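Local structure of YueI protein (2OHW) at residues L118-I121 / I125-R128. The protein is of unknown function and belongs to the DUF1694 family, folding as a single chain around a four-stranded mixed beta-sheet flanked by helices. Residues are numbered along the deposited sequence; the frame is centred on the assembly and turned at random.
Sequences LIYI and IYNR
Tyr120 sets the edge of its ring over one face of Tyr126, with CD1 doing the touching. That atom stands 3.4 Å above the Tyr126 plane and over its centre, so its distances to all six ring carbons fall in a narrow range, the shortest being 3.5 Å from Tyr120 CD1 to Tyr126 CZ. The ring centroids of Tyr120 and Tyr126 lie 4.7 Å apart and the planes meet at 55°, which identifies a tilted edge-to-face pair in which a C-H of Tyr120 is directed at the pi cloud. Tyr120 CE1 follows along the same edge, 3.8 Å from Tyr126 CE2. The first torsion of Tyr120, 83°, holds CG between its own N and carbonyl carbon and brings the ring up beside the helix residue. Tyr126 instead has CG anti to the backbone N (chi1 -173°), which carries its ring out from the helix toward 118-121. Nearer the backbone, Ile121 O lies 3.5 Å from Tyr126 CB in plain van der Waals contact; Gln45 NE2 supplies a hydrogen bond to this carbonyl. At the far end of the buried Tyr126 ring, OH is hydrogen-bonded to Leu11 O, tying the ring at a second point. Cutting Tyr126 back to an alanine removes both ring and hydroxyl, which is likely to leave a gap beneath the edge of Tyr120 and Leu11 O without this partner. Here a local edge-to-face tyrosine pair packs the short C-terminal helix of this DUF1694 family member against the loop leading into it, beside edge strand 37-42.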
loop_
_atom_site.group_PDB
_atom_site.type_symbol
_atom_site.label_atom_id
_atom_site.label_comp_id
_atom_site.label_asym_id
_atom_site.label_seq_id
_atom_site.Cartn_x
_atom_site.Cartn_y
_atom_site.Cartn_z
ATOM N N LEU A 118 11.988 -1.289 4.023
ATOM C CA LEU A 118 11.070 -2.427 4.085
ATOM C C LEU A 118 9.644 -1.939 4.225
ATOM O O LEU A 118 9.279 -1.375 5.266
ATOM C CB LEU A 118 11.413 -3.316 5.286
ATOM C CG LEU A 118 10.544 -4.546 5.527
ATOM C CD1 LEU A 118 10.626 -5.508 4.352
ATOM C CD2 LEU A 118 10.991 -5.231 6.798
ATOM N N ILE A 119 8.834 -2.166 3.189
ATOM C CA ILE A 119 7.466 -1.645 3.152
ATOM C C ILE A 119 6.421 -2.702 2.810
ATOM O O ILE A 119 5.283 -2.367 2.441
ATOM C CB ILE A 119 7.318 -0.506 2.135
ATOM C CG1 ILE A 119 7.717 -0.991 0.738
ATOM C CG2 ILE A 119 8.097 0.743 2.571
ATOM C CD1 ILE A 119 7.112 -0.137 -0.350
ATOM N N TYR A 120 6.798 -3.969 2.872
ATOM C CA TYR A 120 5.848 -5.035 2.547
ATOM C C TYR A 120 5.837 -6.115 3.611
ATOM O O TYR A 120 6.783 -6.213 4.421
ATOM C CB TYR A 120 6.120 -5.643 1.161
ATOM C CG TYR A 120 7.193 -6.709 1.081
ATOM C CD1 TYR A 120 6.877 -7.981 0.624
ATOM C CD2 TYR A 120 8.517 -6.447 1.420
ATOM C CE1 TYR A 120 7.843 -8.975 0.532
ATOM C CE2 TYR A 120 9.492 -7.452 1.354
ATOM C CZ TYR A 120 9.142 -8.699 0.890
ATOM O OH TYR A 120 10.102 -9.689 0.786
ATOM N N ILE A 121 4.775 -6.931 3.583
ATOM C CA ILE A 121 4.596 -8.074 4.463
ATOM C C ILE A 121 4.837 -9.346 3.663
ATOM O O ILE A 121 4.037 -9.721 2.806
ATOM C CB ILE A 121 3.160 -8.097 5.083
ATOM C CG1 ILE A 121 2.848 -6.767 5.771
ATOM C CG2 ILE A 121 2.994 -9.311 6.019
ATOM C CD1 ILE A 121 1.405 -6.605 6.222
ATOM N N ILE A 125 0.613 -15.195 0.602
ATOM C CA ILE A 125 -0.332 -14.398 -0.169
ATOM C C ILE A 125 0.381 -13.326 -1.004
ATOM O O ILE A 125 0.045 -13.114 -2.175
ATOM C CB ILE A 125 -1.418 -13.764 0.722
ATOM C CG1 ILE A 125 -2.144 -14.853 1.506
ATOM C CG2 ILE A 125 -2.413 -12.988 -0.136
ATOM C CD1 ILE A 125 -3.225 -14.342 2.438
ATOM N N TYR A 126 1.390 -12.670 -0.431
ATOM C CA TYR A 126 2.170 -11.704 -1.206
ATOM C C TYR A 126 2.761 -12.356 -2.443
ATOM O O TYR A 126 2.618 -11.844 -3.559
ATOM C CB TYR A 126 3.309 -11.098 -0.382
ATOM C CG TYR A 126 4.002 -9.976 -1.121
ATOM C CD1 TYR A 126 3.515 -8.682 -1.046
ATOM C CD2 TYR A 126 5.124 -10.217 -1.931
ATOM C CE1 TYR A 126 4.116 -7.630 -1.729
ATOM C CE2 TYR A 126 5.735 -9.178 -2.620
ATOM C CZ TYR A 126 5.225 -7.892 -2.513
ATOM O OH TYR A 126 5.797 -6.842 -3.187
ATOM N N ASN A 127 3.421 -13.490 -2.228
ATOM C CA ASN A 127 4.142 -14.167 -3.299
ATOM C C ASN A 127 3.199 -14.611 -4.405
ATOM O O ASN A 127 3.561 -14.587 -5.572
ATOM C CB ASN A 127 4.904 -15.369 -2.743
ATOM C CG ASN A 127 6.019 -14.966 -1.804
ATOM O OD1 ASN A 127 6.558 -13.854 -1.889
ATOM N ND2 ASN A 127 6.386 -15.870 -0.902
ATOM N N ARG A 128 1.979 -14.984 -4.038
ATOM C CA ARG A 128 1.037 -15.517 -5.019
ATOM C C ARG A 128 0.239 -14.417 -5.713
ATOM O O ARG A 128 -0.221 -14.593 -6.843
ATOM C CB ARG A 128 0.098 -16.539 -4.372
ATOM C CG ARG A 128 0.813 -17.760 -3.793
ATOM C CD ARG A 128 -0.130 -18.932 -3.574
ATOM N NE ARG A 128 0.275 -19.750 -2.429
ATOM C CZ ARG A 128 -0.436 -19.883 -1.312
ATOM N NH1 ARG A 128 -1.607 -19.270 -1.186
ATOM N NH2 ARG A 128 0.019 -20.640 -0.320
#